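Side-chain contacts in linoleate 11-lipoxygenase (Gaeumannomyces graminis, PDB 5FX8), which oxygenates linoleic and alpha-linolenic acids with a catalytic manganese ion, giving 11S- and 13R-hydroperoxides, the 11S product being converted to 13R in the end: residues N51-P54 with A58-A61; D310-M315 with D433-N438; D559-A562 with G567-A570. All blocks are in the same frame, centred on the assembly; numbering follows the deposited sequence.

Interaction 1: N51-P54 with A58-A61; sequences NNDP and ARNA. Unlike the reference sequence in segment 51-54: Asn52 (reference Lys). With NAG (2-acetamido-2-deoxy-beta-D-glucopyranose), chain E.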
ATOM      1  N   ASN A  51     -22.677  -9.212 -28.148  1.00 16.71           N
ATOM      2  CA  ASN A  51     -23.222 -10.231 -29.043  1.00 13.18           C
ATOM      3  C   ASN A  51     -24.681  -9.955 -29.395  1.00 16.47           C
ATOM      4  O   ASN A  51     -25.042  -9.881 -30.576  1.00 20.37           O
ATOM      5  CB  ASN A  51     -23.057 -11.607 -28.395  1.00 12.63           C
ATOM      6  CG  ASN A  51     -21.647 -11.821 -27.825  1.00 14.36           C
ATOM      7  OD1 ASN A  51     -21.047 -10.892 -27.285  1.00 18.99           O
ATOM      8  ND2 ASN A  51     -21.117 -13.041 -27.944  1.00 14.67           N
ATOM      9  N   ASN A  52     -25.526  -9.736 -28.398  1.00 18.21           N
ATOM     10  CA  ASN A  52     -26.940  -9.589 -28.721  1.00 11.13           C
ATOM     11  C   ASN A  52     -27.520  -8.261 -28.280  1.00 12.63           C
ATOM     12  O   ASN A  52     -28.612  -8.196 -27.712  1.00 16.12           O
ATOM     13  CB  ASN A  52     -27.714 -10.729 -28.111  1.00 10.17           C
ATOM     14  CG  ASN A  52     -27.322 -12.007 -28.716  1.00 11.16           C
ATOM     15  OD1 ASN A  52     -27.537 -12.229 -29.890  1.00 19.85           O
ATOM     16  ND2 ASN A  52     -26.710 -12.854 -27.940  1.00 12.14           N
ATOM     17  N   ASP A  53     -26.788  -7.207 -28.570  1.00 11.57           N
ATOM     18  CA  ASP A  53     -27.116  -5.879 -28.138  1.00 12.44           C
ATOM     19  C   ASP A  53     -27.803  -5.141 -29.275  1.00 12.42           C
ATOM     20  O   ASP A  53     -27.212  -5.021 -30.357  1.00 12.64           O
ATOM     21  CB  ASP A  53     -25.834  -5.170 -27.724  1.00 11.68           C
ATOM     22  CG  ASP A  53     -26.083  -3.887 -27.028  1.00 12.26           C
ATOM     23  OD1 ASP A  53     -27.174  -3.330 -27.169  1.00 16.52           O
ATOM     24  OD2 ASP A  53     -25.176  -3.402 -26.353  1.00 13.60           O
ATOM     25  N   PRO A  54     -29.024  -4.635 -29.097  1.00 11.97           N
ATOM     26  CA  PRO A  54     -29.686  -3.939 -30.209  1.00 11.52           C
ATOM     27  C   PRO A  54     -28.942  -2.709 -30.628  1.00 11.77           C
ATOM     28  O   PRO A  54     -28.752  -2.474 -31.818  1.00 21.49           O
ATOM     29  CB  PRO A  54     -31.057  -3.575 -29.635  1.00 11.01           C
ATOM     30  CG  PRO A  54     -31.215  -4.365 -28.484  1.00 11.58           C
ATOM     31  CD  PRO A  54     -29.881  -4.657 -27.914  1.00 12.18           C
ATOM     32  N   ALA A  58     -24.360   2.082 -31.991  1.00 11.71           N
ATOM     33  CA  ALA A  58     -24.026   3.170 -31.092  1.00  9.72           C
ATOM     34  C   ALA A  58     -22.928   2.760 -30.132  1.00 10.93           C
ATOM     35  O   ALA A  58     -22.049   3.568 -29.812  1.00 15.70           O
ATOM     36  CB  ALA A  58     -25.266   3.600 -30.323  1.00  9.17           C
ATOM     37  N   ARG A  59     -22.992   1.514 -29.646  1.00 11.40           N
ATOM     38  CA  ARG A  59     -21.946   0.962 -28.790  1.00 10.47           C
ATOM     39  C   ARG A  59     -20.603   1.016 -29.497  1.00 10.13           C
ATOM     40  O   ARG A  59     -19.601   1.509 -28.960  1.00 11.74           O
ATOM     41  CB  ARG A  59     -22.341  -0.466 -28.405  1.00  9.55           C
ATOM     42  CG  ARG A  59     -21.403  -1.233 -27.511  1.00 10.27           C
ATOM     43  CD  ARG A  59     -22.080  -2.495 -26.985  1.00  9.93           C
ATOM     44  NE  ARG A  59     -21.235  -3.295 -26.110  1.00  9.90           N
ATOM     45  CZ  ARG A  59     -21.686  -4.011 -25.102  1.00  9.85           C
ATOM     46  NH1 ARG A  59     -22.971  -4.035 -24.848  1.00 10.93           N
ATOM     47  NH2 ARG A  59     -20.860  -4.698 -24.352  1.00  9.80           N
ATOM     48  N   ASN A  60     -20.591   0.578 -30.739  1.00 10.65           N
ATOM     49  CA  ASN A  60     -19.421   0.741 -31.579  1.00 10.81           C
ATOM     50  C   ASN A  60     -19.003   2.208 -31.697  1.00 10.79           C
ATOM     51  O   ASN A  60     -17.810   2.516 -31.717  1.00 10.60           O
ATOM     52  CB  ASN A  60     -19.716   0.129 -32.935  1.00  9.79           C
ATOM     53  CG  ASN A  60     -19.456  -1.361 -32.973  1.00 11.63           C
ATOM     54  OD1 ASN A  60     -19.005  -1.958 -31.993  1.00 19.28           O
ATOM     55  ND2 ASN A  60     -19.740  -1.973 -34.128  1.00 12.55           N
ATOM     56  N   ALA A  61     -19.958   3.132 -31.775  1.00 10.86           N
ATOM     57  CA  ALA A  61     -19.557   4.527 -31.948  1.00 11.93           C
ATOM     58  C   ALA A  61     -18.856   5.052 -30.706  1.00 11.85           C
ATOM     59  O   ALA A  61     -17.874   5.801 -30.804  1.00 18.34           O
ATOM     60  CB  ALA A  61     -20.754   5.403 -32.295  1.00  7.91           C
TER
HETATM   61  C1  NAG E   1     -19.564  -3.360 -34.461  1.00 11.28           C
HETATM   62  C2  NAG E   1     -20.405  -3.751 -35.683  1.00 12.14           C
HETATM   63  C3  NAG E   1     -20.080  -5.179 -36.128  1.00 13.86           C
HETATM   64  C4  NAG E   1     -18.580  -5.363 -36.293  1.00 13.14           C
HETATM   65  C5  NAG E   1     -17.887  -4.944 -35.011  1.00 12.05           C
HETATM   66  C6  NAG E   1     -16.391  -5.035 -35.082  1.00 12.07           C
HETATM   67  C7  NAG E   1     -22.645  -2.759 -35.958  1.00 15.41           C
HETATM   68  C8  NAG E   1     -24.087  -2.836 -35.536  1.00 11.15           C
HETATM   69  N2  NAG E   1     -21.823  -3.641 -35.386  1.00 11.89           N
HETATM   70  O3  NAG E   1     -20.783  -5.499 -37.326  1.00 13.56           O
HETATM   71  O4  NAG E   1     -18.268  -6.727 -36.544  1.00 14.64           O
HETATM   72  O5  NAG E   1     -18.202  -3.579 -34.732  1.00 11.65           O
HETATM   73  O6  NAG E   1     -15.905  -4.165 -36.090  1.00 18.43           O
HETATM   74  O7  NAG E   1     -22.250  -1.939 -36.768  1.00 14.64           O
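Asp53 and Arg59 meet in a salt bridge that ties the loop leading into helix 56-69 back onto the first turns of that helix, near the N-terminal end of the modelled lipoxygenase chain. Both side chains set out toward the other segment and cross at a slant, with the carboxylate and guanidinium planes close to perpendicular, 87° apart. The bridge is therefore an end-on grip through one atom of each group: Arg59 NH1 donates to Asp53 OD2 over 2.7 Å, with an N-H...O angle of 150°. On the arginine side, the oxygen lies at the edge of the guanidinium and near its plane. On the aspartate side, the donor arrives on the anti side of OD2, slightly out of the carboxylate plane. Arg59 gets there by leaving the helix fully stretched, with CG opposite the backbone N (chi1 -180°) and the chain extended from there to NE, which also brings CD to 3.3 Å from Asp53 OD2.

The buried guanidinium has work for all its nitrogens. NE makes a salt bridge to Glu435 and NH2 donates to the carbonyl of Thr48, while OD2 of Asp53 takes Arg311 as a second cationic partner. The nearby opposite charges probably favour the ionised forms, and bonds at all three nitrogens hold the guanidinium's rotation.

One residue further along the helix, Asn60 heads elsewhere and carries an N-linked glycan. Its amide ND2 is covalently joined to C1 of the N-acetylglucosamine, 1.4 Å away, and the sugar is also hydrogen-bonded to OE1 of Gln56.

Interaction 2: D310-M315 with D433-N438; sequences DRHPVM and DYELQN. With NAG (2-acetamido-2-deoxy-beta-D-glucopyranose), chain E.
With chi1 at -162° for His312 and 180° for Asp433, each side chain trails away from its own backbone N, and the imidazole and carboxylate come together from opposite directions between the starts of helices 313-321 and 434-444. His312 NE2 donates to Asp433 OD2 over 2.7 Å, on the syn lone pair of that oxygen, which itself lies close to the ring plane; the two flat groups are nearly coplanar. Both residues are N-caps: ND1 of His312 accepts from Val314 N at 3.1 Å, in the ring plane, and OD1 of Asp433 accepts from Leu436 N at 2.9 Å, from well above the carboxylate plane.

Glu435 slides past the imidazole in the opposite sense, placing OE1 at the ring edge, 3.1 Å from His312 CD2, while OE2 faces Arg59 of interaction 1. On the outer side, Tyr434 lays one ring face against the N-acetylglucosamine, whose C5 is 3.6 Å from Tyr434 CD1.

With ND1 accepting and NE2 donating, the imidazole is consistent with a neutral, NE2-protonated tautomer whose flip is fixed at both nitrogens. A further hydrogen bond from Tyr420 to OD2 would help stabilise the negative charge of this buried carboxylate. The His312-Asp433 bond thus joins the two N-caps.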
ATOM      1  N   ASP A 310     -17.642   0.544 -22.503  1.00  9.37           N
ATOM      2  CA  ASP A 310     -17.824   0.817 -21.101  1.00  9.99           C
ATOM      3  C   ASP A 310     -18.913  -0.067 -20.480  1.00 10.93           C
ATOM      4  O   ASP A 310     -18.874  -0.319 -19.272  1.00 11.09           O
ATOM      5  CB  ASP A 310     -18.108   2.300 -20.922  1.00 11.95           C
ATOM      6  CG  ASP A 310     -16.863   3.177 -21.121  1.00 16.55           C
ATOM      7  OD1 ASP A 310     -15.688   2.720 -20.982  1.00 13.79           O
ATOM      8  OD2 ASP A 310     -17.072   4.372 -21.392  1.00 25.30           O
ATOM      9  N   ARG A 311     -19.857  -0.583 -21.269  1.00 14.19           N
ATOM     10  CA  ARG A 311     -20.916  -1.434 -20.727  1.00 12.40           C
ATOM     11  C   ARG A 311     -20.569  -2.910 -20.752  1.00 10.31           C
ATOM     12  O   ARG A 311     -21.376  -3.721 -20.323  1.00 20.52           O
ATOM     13  CB  ARG A 311     -22.234  -1.198 -21.470  1.00 11.78           C
ATOM     14  CG  ARG A 311     -22.680   0.244 -21.417  1.00 12.82           C
ATOM     15  CD  ARG A 311     -24.053   0.467 -22.036  1.00 24.19           C
ATOM     16  NE  ARG A 311     -24.096   0.447 -23.502  1.00 17.96           N
ATOM     17  CZ  ARG A 311     -24.762  -0.451 -24.219  1.00 15.73           C
ATOM     18  NH1 ARG A 311     -25.437  -1.423 -23.620  1.00 19.62           N
ATOM     19  NH2 ARG A 311     -24.755  -0.384 -25.539  1.00 17.84           N
ATOM     20  N   HIS A 312     -19.400  -3.263 -21.209  1.00  9.73           N
ATOM     21  CA  HIS A 312     -18.936  -4.640 -21.171  1.00  8.83           C
ATOM     22  C   HIS A 312     -18.619  -5.075 -19.742  1.00 10.59           C
ATOM     23  O   HIS A 312     -17.915  -4.362 -19.024  1.00  9.64           O
ATOM     24  CB  HIS A 312     -17.712  -4.765 -22.024  1.00  7.93           C
ATOM     25  CG  HIS A 312     -17.398  -6.161 -22.414  1.00  7.66           C
ATOM     26  ND1 HIS A 312     -17.086  -7.132 -21.500  1.00  8.54           N
ATOM     27  CD2 HIS A 312     -17.341  -6.750 -23.623  1.00  7.57           C
ATOM     28  CE1 HIS A 312     -16.846  -8.263 -22.128  1.00  9.44           C
ATOM     29  NE2 HIS A 312     -16.997  -8.057 -23.418  1.00  8.48           N
ATOM     30  N   PRO A 313     -19.102  -6.240 -19.300  1.00  9.76           N
ATOM     31  CA  PRO A 313     -18.869  -6.658 -17.895  1.00 10.66           C
ATOM     32  C   PRO A 313     -17.404  -6.813 -17.506  1.00  7.03           C
ATOM     33  O   PRO A 313     -17.026  -6.581 -16.343  1.00  7.85           O
ATOM     34  CB  PRO A 313     -19.623  -7.995 -17.821  1.00  9.16           C
ATOM     35  CG  PRO A 313     -20.659  -7.873 -18.876  1.00  9.61           C
ATOM     36  CD  PRO A 313     -20.041  -7.132 -19.994  1.00  8.81           C
ATOM     37  N   VAL A 314     -16.569  -7.205 -18.451  1.00  7.07           N
ATOM     38  CA  VAL A 314     -15.150  -7.332 -18.160  1.00  7.53           C
ATOM     39  C   VAL A 314     -14.510  -5.955 -17.991  1.00 12.27           C
ATOM     40  O   VAL A 314     -13.623  -5.771 -17.153  1.00 13.44           O
ATOM     41  CB  VAL A 314     -14.458  -8.161 -19.250  1.00  6.78           C
ATOM     42  CG1 VAL A 314     -13.009  -8.198 -19.000  1.00  7.93           C
ATOM     43  CG2 VAL A 314     -14.987  -9.547 -19.236  1.00  6.63           C
ATOM     44  N   MET A 315     -14.972  -4.964 -18.762  1.00  7.55           N
ATOM     45  CA  MET A 315     -14.494  -3.601 -18.600  1.00  7.84           C
ATOM     46  C   MET A 315     -14.772  -3.088 -17.207  1.00  7.57           C
ATOM     47  O   MET A 315     -13.937  -2.400 -16.624  1.00 23.38           O
ATOM     48  CB  MET A 315     -15.143  -2.671 -19.625  1.00  8.49           C
ATOM     49  CG  MET A 315     -14.508  -1.277 -19.714  1.00  9.15           C
ATOM     50  SD  MET A 315     -12.842  -1.377 -20.371  1.00  9.97           S
ATOM     51  CE  MET A 315     -11.825  -1.068 -18.953  1.00 10.48           C
ATOM     52  N   ASP A 433     -17.649 -12.535 -29.239  1.00 13.91           N
ATOM     53  CA  ASP A 433     -17.508 -11.261 -28.520  1.00 11.99           C
ATOM     54  C   ASP A 433     -16.373 -10.492 -29.195  1.00 13.90           C
ATOM     55  O   ASP A 433     -15.210 -10.605 -28.821  1.00 11.04           O
ATOM     56  CB  ASP A 433     -17.231 -11.515 -27.035  1.00 11.26           C
ATOM     57  CG  ASP A 433     -17.081 -10.246 -26.209  1.00 13.95           C
ATOM     58  OD1 ASP A 433     -16.896  -9.172 -26.778  1.00 13.23           O
ATOM     59  OD2 ASP A 433     -17.119 -10.320 -24.965  1.00 11.68           O
ATOM     60  N   TYR A 434     -16.720  -9.706 -30.216  1.00 14.00           N
ATOM     61  CA  TYR A 434     -15.701  -9.009 -30.983  1.00 10.12           C
ATOM     62  C   TYR A 434     -14.972  -7.974 -30.139  1.00 12.35           C
ATOM     63  O   TYR A 434     -13.807  -7.675 -30.416  1.00 21.16           O
ATOM     64  CB  TYR A 434     -16.306  -8.377 -32.245  1.00 10.47           C
ATOM     65  CG  TYR A 434     -17.432  -7.412 -31.980  1.00 12.73           C
ATOM     66  CD1 TYR A 434     -17.178  -6.100 -31.670  1.00 10.09           C
ATOM     67  CD2 TYR A 434     -18.747  -7.827 -32.028  1.00 12.29           C
ATOM     68  CE1 TYR A 434     -18.179  -5.251 -31.426  1.00  9.81           C
ATOM     69  CE2 TYR A 434     -19.741  -6.985 -31.784  1.00 10.21           C
ATOM     70  CZ  TYR A 434     -19.467  -5.698 -31.488  1.00 10.33           C
ATOM     71  OH  TYR A 434     -20.515  -4.855 -31.240  1.00 18.31           O
ATOM     72  N   GLU A 435     -15.601  -7.473 -29.077  1.00 10.00           N
ATOM     73  CA  GLU A 435     -14.889  -6.568 -28.180  1.00  9.30           C
ATOM     74  C   GLU A 435     -13.766  -7.290 -27.447  1.00  9.70           C
ATOM     75  O   GLU A 435     -12.644  -6.785 -27.392  1.00 16.52           O
ATOM     76  CB  GLU A 435     -15.869  -5.914 -27.206  1.00  8.08           C
ATOM     77  CG  GLU A 435     -16.822  -4.952 -27.890  1.00  8.16           C
ATOM     78  CD  GLU A 435     -17.851  -4.344 -26.979  1.00  8.25           C
ATOM     79  OE1 GLU A 435     -17.877  -4.637 -25.789  1.00  7.80           O
ATOM     80  OE2 GLU A 435     -18.670  -3.561 -27.476  1.00 15.67           O
ATOM     81  N   LEU A 436     -14.035  -8.476 -26.890  1.00 16.42           N
ATOM     82  CA  LEU A 436     -12.977  -9.234 -26.229  1.00 10.29           C
ATOM     83  C   LEU A 436     -11.853  -9.586 -27.193  1.00  9.73           C
ATOM     84  O   LEU A 436     -10.666  -9.441 -26.867  1.00 16.52           O
ATOM     85  CB  LEU A 436     -13.543 -10.509 -25.619  1.00 11.93           C
ATOM     86  CG  LEU A 436     -12.518 -11.362 -24.888  1.00 11.00           C
ATOM     87  CD1 LEU A 436     -12.223 -10.724 -23.579  1.00  9.52           C
ATOM     88  CD2 LEU A 436     -13.127 -12.681 -24.676  1.00 12.45           C
ATOM     89  N   GLN A 437     -12.212 -10.060 -28.380  1.00  9.48           N
ATOM     90  CA  GLN A 437     -11.208 -10.412 -29.375  1.00  9.18           C
ATOM     91  C   GLN A 437     -10.424  -9.194 -29.824  1.00  8.15           C
ATOM     92  O   GLN A 437      -9.226  -9.287 -30.100  1.00 17.20           O
ATOM     93  CB  GLN A 437     -11.871 -11.090 -30.573  1.00 10.78           C
ATOM     94  CG  GLN A 437     -12.599 -12.404 -30.277  1.00  9.83           C
ATOM     95  CD  GLN A 437     -11.826 -13.457 -29.441  1.00 12.73           C
ATOM     96  OE1 GLN A 437     -10.633 -13.678 -29.600  1.00 12.08           O
ATOM     97  NE2 GLN A 437     -12.545 -14.136 -28.582  1.00 15.21           N
ATOM     98  N   ASN A 438     -11.073  -8.038 -29.893  1.00  8.94           N
ATOM     99  CA  ASN A 438     -10.339  -6.816 -30.194  1.00  7.86           C
ATOM    100  C   ASN A 438      -9.379  -6.472 -29.080  1.00 11.13           C
ATOM    101  O   ASN A 438      -8.253  -6.071 -29.342  1.00 19.63           O
ATOM    102  CB  ASN A 438     -11.286  -5.653 -30.431  1.00  8.86           C
ATOM    103  CG  ASN A 438     -11.925  -5.723 -31.760  1.00 11.79           C
ATOM    104  OD1 ASN A 438     -11.527  -6.525 -32.583  1.00 12.63           O
ATOM    105  ND2 ASN A 438     -12.932  -4.902 -31.985  1.00  9.03           N
TER
HETATM  106  C1  NAG E   1     -19.564  -3.360 -34.461  1.00 11.28           C
HETATM  107  C2  NAG E   1     -20.405  -3.751 -35.683  1.00 12.14           C
HETATM  108  C3  NAG E   1     -20.080  -5.179 -36.128  1.00 13.86           C
HETATM  109  C4  NAG E   1     -18.580  -5.363 -36.293  1.00 13.14           C
HETATM  110  C5  NAG E   1     -17.887  -4.944 -35.011  1.00 12.05           C
HETATM  111  C6  NAG E   1     -16.391  -5.035 -35.082  1.00 12.07           C
HETATM  112  C7  NAG E   1     -22.645  -2.759 -35.958  1.00 15.41           C
HETATM  113  C8  NAG E   1     -24.087  -2.836 -35.536  1.00 11.15           C
HETATM  114  N2  NAG E   1     -21.823  -3.641 -35.386  1.00 11.89           N
HETATM  115  O3  NAG E   1     -20.783  -5.499 -37.326  1.00 13.56           O
HETATM  116  O4  NAG E   1     -18.268  -6.727 -36.544  1.00 14.64           O
HETATM  117  O5  NAG E   1     -18.202  -3.579 -34.732  1.00 11.65           O
HETATM  118  O6  NAG E   1     -15.905  -4.165 -36.090  1.00 18.43           O
HETATM  119  O7  NAG E   1     -22.250  -1.939 -36.768  1.00 14.64           O

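Interaction 3: D559-A562 with G567-A570; sequences DLLA and GYAA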
ATOM      1  N   ASP A 559     -22.166  -0.677  -7.896  1.00 14.83           N
ATOM      2  CA  ASP A 559     -22.518  -0.592  -9.309  1.00 16.01           C
ATOM      3  C   ASP A 559     -22.254  -1.894 -10.045  1.00 15.69           C
ATOM      4  O   ASP A 559     -22.947  -2.205 -11.018  1.00 15.07           O
ATOM      5  CB  ASP A 559     -21.761   0.550  -9.956  1.00 24.80           C
ATOM      6  CG  ASP A 559     -22.034   1.874  -9.270  1.00 45.55           C
ATOM      7  OD1 ASP A 559     -23.160   2.064  -8.738  1.00 40.55           O
ATOM      8  OD2 ASP A 559     -21.123   2.732  -9.250  1.00 59.83           O
ATOM      9  N   LEU A 560     -21.262  -2.664  -9.609  1.00 13.29           N
ATOM     10  CA  LEU A 560     -21.000  -3.937 -10.255  1.00 11.78           C
ATOM     11  C   LEU A 560     -22.026  -4.981  -9.823  1.00 12.90           C
ATOM     12  O   LEU A 560     -22.506  -5.765 -10.646  1.00 17.32           O
ATOM     13  CB  LEU A 560     -19.577  -4.393  -9.946  1.00 10.33           C
ATOM     14  CG  LEU A 560     -18.381  -3.613 -10.471  1.00  8.55           C
ATOM     15  CD1 LEU A 560     -17.142  -4.303 -10.018  1.00  8.30           C
ATOM     16  CD2 LEU A 560     -18.407  -3.609 -11.941  1.00 11.50           C
ATOM     17  N   LEU A 561     -22.415  -4.972  -8.550  1.00 11.71           N
ATOM     18  CA  LEU A 561     -23.500  -5.829  -8.098  1.00 12.20           C
ATOM     19  C   LEU A 561     -24.850  -5.459  -8.726  1.00 12.98           C
ATOM     20  O   LEU A 561     -25.706  -6.326  -8.916  1.00 13.86           O
ATOM     21  CB  LEU A 561     -23.594  -5.762  -6.586  1.00 11.86           C
ATOM     22  CG  LEU A 561     -22.490  -6.411  -5.798  1.00 10.33           C
ATOM     23  CD1 LEU A 561     -22.717  -6.078  -4.374  1.00  8.51           C
ATOM     24  CD2 LEU A 561     -22.582  -7.889  -6.012  1.00  9.05           C
ATOM     25  N   ALA A 562     -25.073  -4.189  -9.038  1.00 13.99           N
ATOM     26  CA  ALA A 562     -26.335  -3.782  -9.623  1.00 14.75           C
ATOM     27  C   ALA A 562     -26.398  -3.992 -11.130  1.00 15.10           C
ATOM     28  O   ALA A 562     -27.498  -4.092 -11.682  1.00 18.02           O
ATOM     29  CB  ALA A 562     -26.614  -2.325  -9.305  1.00 12.39           C
ATOM     30  N   GLY A 567     -25.534 -14.241 -11.103  1.00 13.67           N
ATOM     31  CA  GLY A 567     -24.324 -15.028 -10.981  1.00  9.96           C
ATOM     32  C   GLY A 567     -23.143 -14.224 -10.480  1.00 11.47           C
ATOM     33  O   GLY A 567     -22.329 -14.732  -9.708  1.00 16.81           O
ATOM     34  N   TYR A 568     -23.043 -12.953 -10.888  1.00  9.81           N
ATOM     35  CA  TYR A 568     -21.984 -12.102 -10.359  1.00  9.72           C
ATOM     36  C   TYR A 568     -22.102 -11.969  -8.845  1.00 12.02           C
ATOM     37  O   TYR A 568     -21.101 -12.077  -8.129  1.00 17.69           O
ATOM     38  CB  TYR A 568     -21.993 -10.725 -11.031  1.00 10.44           C
ATOM     39  CG  TYR A 568     -20.877  -9.836 -10.555  1.00  9.46           C
ATOM     40  CD1 TYR A 568     -21.005  -9.137  -9.376  1.00  9.82           C
ATOM     41  CD2 TYR A 568     -19.685  -9.711 -11.265  1.00  9.18           C
ATOM     42  CE1 TYR A 568     -19.993  -8.360  -8.902  1.00  9.16           C
ATOM     43  CE2 TYR A 568     -18.663  -8.927 -10.793  1.00  8.19           C
ATOM     44  CZ  TYR A 568     -18.837  -8.253  -9.607  1.00  8.88           C
ATOM     45  OH  TYR A 568     -17.886  -7.445  -9.072  1.00 13.20           O
ATOM     46  N   ALA A 569     -23.321 -11.764  -8.331  1.00  9.91           N
ATOM     47  CA  ALA A 569     -23.471 -11.522  -6.901  1.00  9.37           C
ATOM     48  C   ALA A 569     -23.270 -12.794  -6.088  1.00 14.50           C
ATOM     49  O   ALA A 569     -22.780 -12.739  -4.949  1.00  8.42           O
ATOM     50  CB  ALA A 569     -24.826 -10.899  -6.612  1.00  7.98           C
ATOM     51  N   ALA A 570     -23.606 -13.945  -6.663  1.00  9.59           N
ATOM     52  CA  ALA A 570     -23.321 -15.196  -5.981  1.00  9.61           C
ATOM     53  C   ALA A 570     -21.823 -15.467  -5.948  1.00 11.42           C
ATOM     54  O   ALA A 570     -21.295 -15.950  -4.938  1.00 15.35           O
ATOM     55  CB  ALA A 570     -24.072 -16.342  -6.655  1.00  9.54           C
TER
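Tyr568 lays its ring across the backbone and side chain of Leu560, where two consecutive helices, 558-563 and 566-587, join through a short turn in this largely helical lipoxygenase fold. The ring starts toward the first helix and its CG sits opposite the backbone N (chi1 -178°), a torsion that carries the phenol end to Leu560. The two side chains cross at a slant. Leu560 meets the ring near its hydroxyl end: CB is 3.9 Å from Tyr568 CZ, and the methyl CD1 is 3.4 Å from Tyr568 OH. The carbonyl oxygen of Leu560 lies over one face of the same ring, 3.9 Å from Tyr568 CD1, while its own hydrogen bond comes from the side-chain amide of Asn564 in the turn.

Leu561 approaches from another direction. Its CD2 methyl sits at the ring edge, near the plane, 3.9 Å from Tyr568 CE1. The aromatic group is thus bordered by one leucine at its hydroxyl end and by the next at its rim, and the contact across the two helices is apolar apart from that carbonyl and the phenol oxygen.

The hydroxyl itself is satisfied by the carbonyl oxygen of Phe555, just ahead of the first helix, which holds the ring at its far end. Phe411 of helix 396-420 makes an edge-to-face contact with Tyr568, while Val317 and Arg320 of helix 313-321 touch Tyr568 and Leu560 respectively; in this way the junction is packed onto the helical body.

On the more exposed side, the two segments come closest, CA to CA, at Leu561 and Ala569, with these atoms 5.8 Å apart. There the same Leu561 CD2 that borders the ring also reaches Ala569 CB, at 3.8 Å.

In the fold
The three contacts follow one another along the chain, each closing before the next opens, and all lie on the same side of its centre. Interactions 1 and 2, with centres 11 Å apart, form one continuous polar network: Arg59 of helix 56-69 reaches Glu435 of helix 434-444, and Arg311, just before helix 313-321, reaches Asp53. They also share an N-acetylglucosamine. Interaction 3 does not touch them. Its centre is 17 Å from that of interaction 2 and 22 Å from that of interaction 1, yet its helices pack on helix 313-321, whose start belongs to interaction 2. Together they join N-terminal, middle and late chain segments away from the manganese site.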